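Local coordinates for protein gamma-glutamyl-gamma-aminobutyrate hydrolase PuuD (Escherichia coli, PDB 6VTV) that hydrolyses the gamma-glutamyl linkage of gamma-glutamyl-gamma-aminobutyrate, releasing 4-aminobutanoate and glutamate in the last step of putrescine breakdown, at residues R96-N105 with R119-A127; H161-S172 with R199-E210. One frame throughout, in Å; residues are numbered along the deposited sequence. Where two conformers were deposited one is given.

Interaction 1 (R96-N105 with R119-A127); sequences RDLLSMAIIN and RGLQELVVA
The side chain of E123 sits as a knob among R96, S100, M101 and I104, where helix 94-109 crosses helix 119-127 in the class I glutamine amidotransferase fold; the segment axes approach to 9.7 Å at -64°. R96, D97, R119 and E123 form a buried salt-bridge network. R96 grips E123 side-on: NE reaches OE2 at 2.7 Å on the syn side, while NH2 meets OE1 at 3.2 Å from above the carboxylate plane. NH2 also bonds to the carbonyl of P72. On the anti side of E123 OE2 comes R119 NH1, from within its own helix. R119 turns its end to D97, both terminal nitrogens converging on OD1, with NH1 at 2.8 Å. The two arginine chains run antiparallel alongside each other, CD of R119 lying over one face of the R96 guanidinium; E123, bonded to both, probably offsets their like charges. Further along both helices the contact is apolar. M101, turned at chi2 (-58°), lays its SD 3.7 Å from A127 CB, and I104 CG2 touches both A127 CB and L124 CD2. Near the segments' C-terminal ends a water takes the N-H of N105 ND2 at 3.0 Å and bridges to A127 O.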
loop_
_atom_site.group_PDB
_atom_site.type_symbol
_atom_site.label_atom_id
_atom_site.label_comp_id
_atom_site.label_asym_id
_atom_site.label_seq_id
_atom_site.Cartn_x
_atom_site.Cartn_y
_atom_site.Cartn_z
ATOM N N ARG B 96 -3.425 -11.819 4.994
ATOM C CA ARG B 96 -4.174 -10.756 5.655
ATOM C C ARG B 96 -4.678 -11.205 7.020
ATOM O O ARG B 96 -4.645 -10.431 7.983
ATOM C CB ARG B 96 -5.339 -10.297 4.778
ATOM C CG ARG B 96 -6.442 -9.614 5.573
ATOM C CD ARG B 96 -7.041 -8.424 4.854
ATOM N NE ARG B 96 -7.956 -7.700 5.732
ATOM C CZ ARG B 96 -8.711 -6.674 5.353
ATOM N NH1 ARG B 96 -8.667 -6.241 4.102
ATOM N NH2 ARG B 96 -9.510 -6.081 6.230
ATOM N N ASP B 97 -5.153 -12.452 7.118
ATOM C CA ASP B 97 -5.540 -13.009 8.410
ATOM C C ASP B 97 -4.415 -12.864 9.426
ATOM O O ASP B 97 -4.633 -12.421 10.559
ATOM C CB ASP B 97 -5.917 -14.483 8.254
ATOM C CG ASP B 97 -7.299 -14.679 7.668
ATOM O OD1 ASP B 97 -7.997 -13.673 7.417
ATOM O OD2 ASP B 97 -7.686 -15.849 7.459
ATOM N N LEU B 98 -3.197 -13.233 9.027
ATOM C CA LEU B 98 -2.051 -13.147 9.926
ATOM C C LEU B 98 -1.818 -11.713 10.385
ATOM O O LEU B 98 -1.666 -11.447 11.583
ATOM C CB LEU B 98 -0.809 -13.701 9.232
ATOM C CG LEU B 98 0.332 -14.188 10.122
ATOM C CD1 LEU B 98 -0.089 -15.409 10.928
ATOM C CD2 LEU B 98 1.557 -14.490 9.272
ATOM N N LEU B 99 -1.788 -10.770 9.438
ATOM C CA LEU B 99 -1.538 -9.375 9.788
ATOM C C LEU B 99 -2.694 -8.783 10.586
ATOM O O LEU B 99 -2.473 -8.053 11.558
ATOM C CB LEU B 99 -1.283 -8.553 8.524
ATOM C CG LEU B 99 -1.068 -7.052 8.734
ATOM C CD1 LEU B 99 0.155 -6.801 9.605
ATOM C CD2 LEU B 99 -0.944 -6.318 7.402
ATOM N N SER B 100 -3.933 -9.090 10.192
ATOM C CA SER B 100 -5.095 -8.521 10.871
ATOM C C SER B 100 -5.158 -8.967 12.325
ATOM O O SER B 100 -5.352 -8.145 13.228
ATOM C CB SER B 100 -6.376 -8.914 10.137
ATOM O OG SER B 100 -6.437 -8.309 8.858
ATOM N N MET B 101 -5.001 -10.270 12.572
ATOM C CA MET B 101 -5.039 -10.768 13.944
ATOM C C MET B 101 -3.936 -10.144 14.788
ATOM O O MET B 101 -4.169 -9.753 15.938
ATOM C CB MET B 101 -4.923 -12.294 13.960
ATOM C CG MET B 101 -6.075 -13.024 13.285
ATOM S SD MET B 101 -7.684 -12.631 13.993
ATOM C CE MET B 101 -8.517 -11.940 12.567
ATOM N N ALA B 102 -2.730 -10.028 14.229
ATOM C CA ALA B 102 -1.610 -9.497 14.998
ATOM C C ALA B 102 -1.801 -8.015 15.302
ATOM O O ALA B 102 -1.570 -7.569 16.432
ATOM C CB ALA B 102 -0.299 -9.730 14.246
ATOM N N ILE B 103 -2.229 -7.236 14.308
ATOM C CA ILE B 103 -2.309 -5.794 14.514
ATOM C C ILE B 103 -3.531 -5.412 15.348
ATOM O O ILE B 103 -3.517 -4.380 16.027
ATOM C CB ILE B 103 -2.281 -5.059 13.163
ATOM C CG1 ILE B 103 -1.797 -3.620 13.355
ATOM C CG2 ILE B 103 -3.647 -5.091 12.489
ATOM C CD1 ILE B 103 -1.279 -2.977 12.093
ATOM N N ILE B 104 -4.592 -6.223 15.331
ATOM C CA ILE B 104 -5.731 -5.954 16.206
ATOM C C ILE B 104 -5.336 -6.156 17.664
ATOM O O ILE B 104 -5.537 -5.273 18.505
ATOM C CB ILE B 104 -6.934 -6.838 15.826
ATOM C CG1 ILE B 104 -7.546 -6.394 14.497
ATOM C CG2 ILE B 104 -7.987 -6.802 16.924
ATOM C CD1 ILE B 104 -8.542 -7.390 13.937
ATOM N N ASN B 105 -4.763 -7.322 17.978
ATOM C CA ASN B 105 -4.356 -7.616 19.350
ATOM C C ASN B 105 -3.370 -6.579 19.870
ATOM O O ASN B 105 -3.446 -6.166 21.034
ATOM C CB ASN B 105 -3.737 -9.011 19.423
ATOM C CG ASN B 105 -4.770 -10.114 19.331
ATOM O OD1 ASN B 105 -5.785 -10.090 20.028
ATOM N ND2 ASN B 105 -4.517 -11.089 18.466
ATOM N N ARG B 119 -15.171 -7.102 6.189
ATOM C CA ARG B 119 -14.238 -8.139 6.625
ATOM C C ARG B 119 -13.498 -7.717 7.886
ATOM O O ARG B 119 -13.149 -8.566 8.715
ATOM C CB ARG B 119 -13.239 -8.466 5.514
ATOM C CG ARG B 119 -12.385 -9.691 5.808
ATOM C CD ARG B 119 -11.038 -9.596 5.119
ATOM N NE ARG B 119 -10.567 -10.901 4.669
ATOM C CZ ARG B 119 -9.758 -11.686 5.371
ATOM N NH1 ARG B 119 -9.326 -11.301 6.564
ATOM N NH2 ARG B 119 -9.381 -12.857 4.880
ATOM N N GLY B 120 -13.248 -6.417 8.046
ATOM C CA GLY B 120 -12.601 -5.943 9.257
ATOM C C GLY B 120 -13.426 -6.208 10.501
ATOM O O GLY B 120 -12.889 -6.605 11.538
ATOM N N LEU B 121 -14.740 -5.974 10.422
ATOM C CA LEU B 121 -15.617 -6.315 11.539
ATOM C C LEU B 121 -15.519 -7.799 11.864
ATOM O O LEU B 121 -15.412 -8.186 13.033
ATOM C CB LEU B 121 -17.063 -5.925 11.220
ATOM C CG LEU B 121 -18.151 -6.447 12.169
ATOM C CD1 LEU B 121 -19.229 -5.399 12.382
ATOM C CD2 LEU B 121 -18.784 -7.743 11.660
ATOM N N GLN B 122 -15.557 -8.645 10.833
ATOM C CA GLN B 122 -15.411 -10.080 11.045
ATOM C C GLN B 122 -14.036 -10.420 11.603
ATOM O O GLN B 122 -13.904 -11.353 12.403
ATOM C CB GLN B 122 -15.670 -10.826 9.735
ATOM C CG GLN B 122 -17.057 -10.565 9.154
ATOM C CD GLN B 122 -17.192 -11.027 7.716
ATOM O OE1 GLN B 122 -16.213 -11.422 7.085
ATOM N NE2 GLN B 122 -18.411 -10.977 7.190
ATOM N N GLU B 123 -13.005 -9.671 11.205
ATOM C CA GLU B 123 -11.694 -9.839 11.820
ATOM C C GLU B 123 -11.723 -9.439 13.290
ATOM O O GLU B 123 -11.109 -10.105 14.132
ATOM C CB GLU B 123 -10.649 -9.022 11.058
ATOM C CG GLU B 123 -10.261 -9.622 9.718
ATOM C CD GLU B 123 -9.478 -8.657 8.848
ATOM O OE1 GLU B 123 -9.507 -7.441 9.128
ATOM O OE2 GLU B 123 -8.832 -9.116 7.884
ATOM N N LEU B 124 -12.439 -8.360 13.618
ATOM C CA LEU B 124 -12.563 -7.936 15.010
ATOM C C LEU B 124 -13.263 -8.998 15.847
ATOM O O LEU B 124 -12.837 -9.306 16.966
ATOM C CB LEU B 124 -13.325 -6.612 15.088
ATOM C CG LEU B 124 -12.588 -5.370 15.592
ATOM C CD1 LEU B 124 -13.589 -4.315 16.045
ATOM C CD2 LEU B 124 -11.633 -5.726 16.722
ATOM N N VAL B 125 -14.351 -9.561 15.318
ATOM C CA VAL B 125 -15.115 -10.558 16.060
ATOM C C VAL B 125 -14.268 -11.798 16.313
ATOM O O VAL B 125 -14.254 -12.344 17.423
ATOM C CB VAL B 125 -16.414 -10.899 15.306
ATOM C CG1 VAL B 125 -17.093 -12.113 15.922
ATOM C CG2 VAL B 125 -17.352 -9.700 15.303
ATOM N N VAL B 126 -13.534 -12.252 15.296
ATOM C CA VAL B 126 -12.734 -13.463 15.449
ATOM C C VAL B 126 -11.529 -13.202 16.346
ATOM O O VAL B 126 -11.149 -14.056 17.156
ATOM C CB VAL B 126 -12.316 -14.001 14.068
ATOM C CG1 VAL B 126 -11.316 -15.139 14.212
ATOM C CG2 VAL B 126 -13.539 -14.467 13.296
ATOM N N ALA B 127 -10.919 -12.018 16.234
ATOM C CA ALA B 127 -9.708 -11.740 16.999
ATOM C C ALA B 127 -9.976 -11.700 18.498
ATOM O O ALA B 127 -9.084 -12.014 19.295
ATOM C CB ALA B 127 -9.081 -10.423 16.544
HETATM O O HOH W 1 -6.862 -12.935 18.635
HETATM O O HOH W 2 -6.964 -12.172 21.608
#

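Interaction 2 (H161-S172 with R199-E210); sequences HEVQVEEGGLLS and RVEARSPDGLVE. With MN (manganese (II) ion), chain D.
A manganese site closes one end of this antiparallel strand pair, 161-165 against 199-203, in the mixed sheet of the amidotransferase domain. H161 NE2 and E210 OE2 bind the manganese at 2.3 and 2.2 Å as neighbouring ligands, at about a right angle, with ring and carboxylate planes 80° apart; H145, S185 and H187 supply further ligands. A chi1 of 61° places the H161 ring between its backbone N and carbonyl carbon; with NE2 on the metal and ND1 donating to E162 O, the ring is held at both nitrogens. The metal-bound water also donates to E210 OE1. Beside the site, V163 CG1 packs on CB and CG of E210.

Q164 and R203 form the hydrogen-bonded pair of the strands, Q164 N to R203 O measuring 2.8 Å; V165 and A202 follow as a non-hydrogen-bonded pair, and E166 N then donates to E201 O.

At the far end E201 folds at chi2 (-78°), which turns its carboxylate to the start of helix 170-174. Its two oxygens take separate backbone N-H groups: OE2 is met by L170 N on the syn side at 2.7 Å, OE1 by L171 N from above the carboxylate plane. OE2 is also hydrogen-bonded to S213 OG. G169, the N-cap residue, brings its CA to 3.5 Å from E201 OE2, and L171 CD1 lies 3.7 Å from E201 CB.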
loop_
_atom_site.group_PDB
_atom_site.type_symbol
_atom_site.label_atom_id
_atom_site.label_comp_id
_atom_site.label_asym_id
_atom_site.label_seq_id
_atom_site.Cartn_x
_atom_site.Cartn_y
_atom_site.Cartn_z
ATOM N N HIS B 161 -30.447 -2.588 3.404
ATOM C CA HIS B 161 -31.337 -2.838 4.526
ATOM C C HIS B 161 -31.042 -1.816 5.614
ATOM O O HIS B 161 -30.033 -1.103 5.574
ATOM C CB HIS B 161 -31.180 -4.269 5.056
ATOM C CG HIS B 161 -29.805 -4.579 5.560
ATOM N ND1 HIS B 161 -29.304 -4.050 6.731
ATOM C CD2 HIS B 161 -28.824 -5.362 5.051
ATOM C CE1 HIS B 161 -28.074 -4.493 6.920
ATOM N NE2 HIS B 161 -27.759 -5.290 5.915
ATOM N N GLU B 162 -31.934 -1.747 6.594
ATOM C CA GLU B 162 -31.746 -0.838 7.711
ATOM C C GLU B 162 -30.960 -1.517 8.828
ATOM O O GLU B 162 -30.785 -2.737 8.854
ATOM C CB GLU B 162 -33.093 -0.342 8.236
ATOM C CG GLU B 162 -33.990 0.265 7.176
ATOM C CD GLU B 162 -35.387 0.548 7.690
ATOM O OE1 GLU B 162 -35.647 1.697 8.105
ATOM O OE2 GLU B 162 -36.223 -0.379 7.681
ATOM N N VAL B 163 -30.467 -0.698 9.753
ATOM C CA VAL B 163 -29.861 -1.173 10.990
ATOM C C VAL B 163 -30.367 -0.292 12.123
ATOM O O VAL B 163 -30.643 0.896 11.937
ATOM C CB VAL B 163 -28.314 -1.165 10.945
ATOM C CG1 VAL B 163 -27.795 -2.201 9.959
ATOM C CG2 VAL B 163 -27.799 0.213 10.589
ATOM N N GLN B 164 -30.501 -0.888 13.304
ATOM C CA GLN B 164 -30.959 -0.183 14.492
ATOM C C GLN B 164 -29.826 -0.110 15.504
ATOM O O GLN B 164 -29.260 -1.140 15.883
ATOM C CB GLN B 164 -32.178 -0.873 15.106
ATOM C CG GLN B 164 -32.724 -0.174 16.337
ATOM C CD GLN B 164 -34.205 -0.422 16.534
ATOM O OE1 GLN B 164 -34.605 -1.181 17.416
ATOM N NE2 GLN B 164 -35.028 0.218 15.712
ATOM N N VAL B 165 -29.504 1.107 15.941
ATOM C CA VAL B 165 -28.388 1.313 16.855
ATOM C C VAL B 165 -28.765 0.815 18.244
ATOM O O VAL B 165 -29.856 1.104 18.752
ATOM C CB VAL B 165 -27.989 2.795 16.889
ATOM C CG1 VAL B 165 -26.948 3.046 17.972
ATOM C CG2 VAL B 165 -27.468 3.235 15.531
ATOM N N GLU B 166 -27.863 0.056 18.862
ATOM C CA GLU B 166 -28.016 -0.322 20.261
ATOM C C GLU B 166 -27.478 0.805 21.134
ATOM O O GLU B 166 -26.315 1.201 21.000
ATOM C CB GLU B 166 -27.287 -1.632 20.551
ATOM C CG GLU B 166 -27.516 -2.166 21.956
ATOM C CD GLU B 166 -27.103 -3.617 22.108
ATOM O OE1 GLU B 166 -27.582 -4.458 21.320
ATOM O OE2 GLU B 166 -26.299 -3.916 23.017
ATOM N N GLU B 167 -28.322 1.325 22.021
ATOM C CA GLU B 167 -27.956 2.495 22.805
ATOM C C GLU B 167 -26.849 2.168 23.803
ATOM O O GLU B 167 -26.679 1.023 24.229
ATOM C CB GLU B 167 -29.177 3.044 23.542
ATOM C CG GLU B 167 -29.153 4.551 23.735
ATOM C CD GLU B 167 -30.433 5.078 24.354
ATOM O OE1 GLU B 167 -30.352 5.984 25.209
ATOM O OE2 GLU B 167 -31.519 4.584 23.985
ATOM N N GLY B 168 -26.088 3.196 24.169
ATOM C CA GLY B 168 -25.045 3.068 25.164
ATOM C C GLY B 168 -23.647 2.830 24.640
ATOM O O GLY B 168 -22.735 2.619 25.448
ATOM N N GLY B 169 -23.442 2.861 23.326
ATOM C CA GLY B 169 -22.130 2.599 22.768
ATOM C C GLY B 169 -21.563 3.740 21.948
ATOM O O GLY B 169 -21.982 4.893 22.095
ATOM N N LEU B 170 -20.604 3.423 21.073
ATOM C CA LEU B 170 -19.957 4.453 20.266
ATOM C C LEU B 170 -20.928 5.079 19.274
ATOM O O LEU B 170 -20.933 6.302 19.093
ATOM C CB LEU B 170 -18.755 3.863 19.526
ATOM C CG LEU B 170 -17.461 3.677 20.317
ATOM C CD1 LEU B 170 -16.383 3.077 19.426
ATOM C CD2 LEU B 170 -16.999 4.997 20.909
ATOM N N LEU B 171 -21.749 4.257 18.615
ATOM C CA LEU B 171 -22.656 4.777 17.596
ATOM C C LEU B 171 -23.662 5.752 18.194
ATOM O O LEU B 171 -24.033 6.742 17.552
ATOM C CB LEU B 171 -23.377 3.625 16.896
ATOM C CG LEU B 171 -22.524 2.744 15.984
ATOM C CD1 LEU B 171 -23.402 1.765 15.220
ATOM C CD2 LEU B 171 -21.705 3.595 15.028
ATOM N N SER B 172 -24.113 5.491 19.422
ATOM C CA SER B 172 -25.051 6.402 20.070
ATOM C C SER B 172 -24.400 7.751 20.351
ATOM O O SER B 172 -25.041 8.799 20.209
ATOM C CB SER B 172 -25.579 5.782 21.361
ATOM O OG SER B 172 -26.534 4.775 21.083
ATOM N N ARG B 199 -19.072 -5.159 22.509
ATOM C CA ARG B 199 -20.422 -4.667 22.732
ATOM C C ARG B 199 -21.126 -4.516 21.388
ATOM O O ARG B 199 -20.530 -4.029 20.421
ATOM C CB ARG B 199 -20.391 -3.329 23.478
ATOM C CG ARG B 199 -21.614 -2.453 23.282
ATOM C CD ARG B 199 -21.259 -0.975 23.407
ATOM N NE ARG B 199 -20.521 -0.674 24.632
ATOM C CZ ARG B 199 -19.250 -0.282 24.666
ATOM N NH1 ARG B 199 -18.565 -0.140 23.538
ATOM N NH2 ARG B 199 -18.662 -0.030 25.828
ATOM N N VAL B 200 -22.384 -4.949 21.323
ATOM C CA VAL B 200 -23.132 -4.860 20.076
ATOM C C VAL B 200 -23.553 -3.416 19.848
ATOM O O VAL B 200 -24.126 -2.769 20.735
ATOM C CB VAL B 200 -24.342 -5.806 20.103
ATOM C CG1 VAL B 200 -25.212 -5.592 18.875
ATOM C CG2 VAL B 200 -23.875 -7.253 20.184
ATOM N N GLU B 201 -23.262 -2.898 18.656
ATOM C CA GLU B 201 -23.555 -1.510 18.323
ATOM C C GLU B 201 -24.803 -1.341 17.469
ATOM O O GLU B 201 -25.515 -0.345 17.631
ATOM C CB GLU B 201 -22.362 -0.875 17.599
ATOM C CG GLU B 201 -21.160 -0.616 18.491
ATOM C CD GLU B 201 -21.323 0.624 19.349
ATOM O OE1 GLU B 201 -22.275 1.397 19.108
ATOM O OE2 GLU B 201 -20.501 0.826 20.267
ATOM N N ALA B 202 -25.087 -2.279 16.568
ATOM C CA ALA B 202 -26.256 -2.171 15.706
ATOM C C ALA B 202 -26.629 -3.551 15.184
ATOM O O ALA B 202 -25.795 -4.457 15.119
ATOM C CB ALA B 202 -26.008 -1.204 14.542
ATOM N N ARG B 203 -27.902 -3.695 14.810
ATOM C CA ARG B 203 -28.419 -4.938 14.256
ATOM C C ARG B 203 -29.333 -4.641 13.076
ATOM O O ARG B 203 -30.066 -3.649 13.073
ATOM C CB ARG B 203 -29.211 -5.754 15.288
ATOM C CG ARG B 203 -28.435 -6.218 16.501
ATOM C CD ARG B 203 -29.355 -7.010 17.420
ATOM N NE ARG B 203 -28.681 -7.482 18.625
ATOM C CZ ARG B 203 -28.122 -8.681 18.746
ATOM N NH1 ARG B 203 -28.151 -9.537 17.733
ATOM N NH2 ARG B 203 -27.533 -9.025 19.883
ATOM N N SER B 204 -29.293 -5.525 12.078
ATOM C CA SER B 204 -30.284 -5.508 11.016
ATOM C C SER B 204 -31.620 -6.014 11.564
ATOM O O SER B 204 -31.664 -6.626 12.633
ATOM C CB SER B 204 -29.814 -6.365 9.841
ATOM O OG SER B 204 -29.118 -7.519 10.278
ATOM N N PRO B 205 -32.731 -5.758 10.861
ATOM C CA PRO B 205 -34.043 -6.182 11.386
ATOM C C PRO B 205 -34.183 -7.685 11.592
ATOM O O PRO B 205 -35.155 -8.109 12.230
ATOM C CB PRO B 205 -35.031 -5.676 10.327
ATOM C CG PRO B 205 -34.326 -4.551 9.665
ATOM C CD PRO B 205 -32.878 -4.945 9.640
ATOM N N ASP B 206 -33.259 -8.497 11.081
ATOM C CA ASP B 206 -33.288 -9.939 11.290
ATOM C C ASP B 206 -32.466 -10.376 12.497
ATOM O O ASP B 206 -32.307 -11.581 12.719
ATOM C CB ASP B 206 -32.801 -10.668 10.033
ATOM C CG ASP B 206 -31.437 -10.189 9.562
ATOM O OD1 ASP B 206 -30.807 -9.368 10.262
ATOM O OD2 ASP B 206 -30.993 -10.636 8.483
ATOM N N GLY B 207 -31.941 -9.431 13.276
ATOM C CA GLY B 207 -31.159 -9.746 14.451
ATOM C C GLY B 207 -29.673 -9.903 14.216
ATOM O O GLY B 207 -28.920 -10.016 15.192
ATOM N N LEU B 208 -29.224 -9.913 12.961
ATOM C CA LEU B 208 -27.805 -10.072 12.670
ATOM C C LEU B 208 -27.022 -8.860 13.159
ATOM O O LEU B 208 -27.408 -7.714 12.912
ATOM C CB LEU B 208 -27.583 -10.264 11.171
ATOM C CG LEU B 208 -26.132 -10.536 10.764
ATOM C CD1 LEU B 208 -25.752 -11.984 11.052
ATOM C CD2 LEU B 208 -25.893 -10.194 9.301
ATOM N N VAL B 209 -25.913 -9.119 13.850
ATOM C CA VAL B 209 -25.064 -8.039 14.335
ATOM C C VAL B 209 -24.367 -7.389 13.147
ATOM O O VAL B 209 -23.658 -8.056 12.382
ATOM C CB VAL B 209 -24.051 -8.559 15.363
ATOM C CG1 VAL B 209 -23.066 -7.467 15.724
ATOM C CG2 VAL B 209 -24.771 -9.064 16.605
ATOM N N GLU B 210 -24.571 -6.083 12.982
ATOM C CA GLU B 210 -23.985 -5.335 11.878
ATOM C C GLU B 210 -22.916 -4.349 12.326
ATOM O O GLU B 210 -22.275 -3.726 11.473
ATOM C CB GLU B 210 -25.081 -4.594 11.100
ATOM C CG GLU B 210 -25.910 -5.486 10.187
ATOM C CD GLU B 210 -25.402 -5.495 8.757
ATOM O OE1 GLU B 210 -24.762 -4.505 8.345
ATOM O OE2 GLU B 210 -25.639 -6.493 8.044
HETATM MN MN MN D . -25.863 -6.575 5.867
HETATM O O HOH W 3 -24.186 2.771 20.308
HETATM O O HOH W 4 -23.851 -5.737 23.598
HETATM O O HOH W 5 -24.305 -0.124 22.224
HETATM O O HOH W 6 -27.684 -6.878 21.742
HETATM O O HOH W 7 -24.496 -4.730 5.824
#

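In the fold
Along the chain the two contacts come in series, both segments of interaction 1 preceding those of interaction 2, with centres about 20 Å apart. Interaction 1 joins two helices beside the parallel part of the mixed sheet, R96 and E123 reaching L71 on strand 68-71; interaction 2 joins antiparallel strands of that same sheet, linked to strand 114-117 through 209-214 and 220-223. They touch directly where L121 CD1 packs 3.6 Å from E210 O. Both contacts lie near the predicted active site: helix 119-127 begins right after the predicted nucleophile C118, whose side chain is about 5 Å from that of R119 and about 8 Å from that of E210. That cysteine thus lies near both the salt-bridged helix and the manganese site.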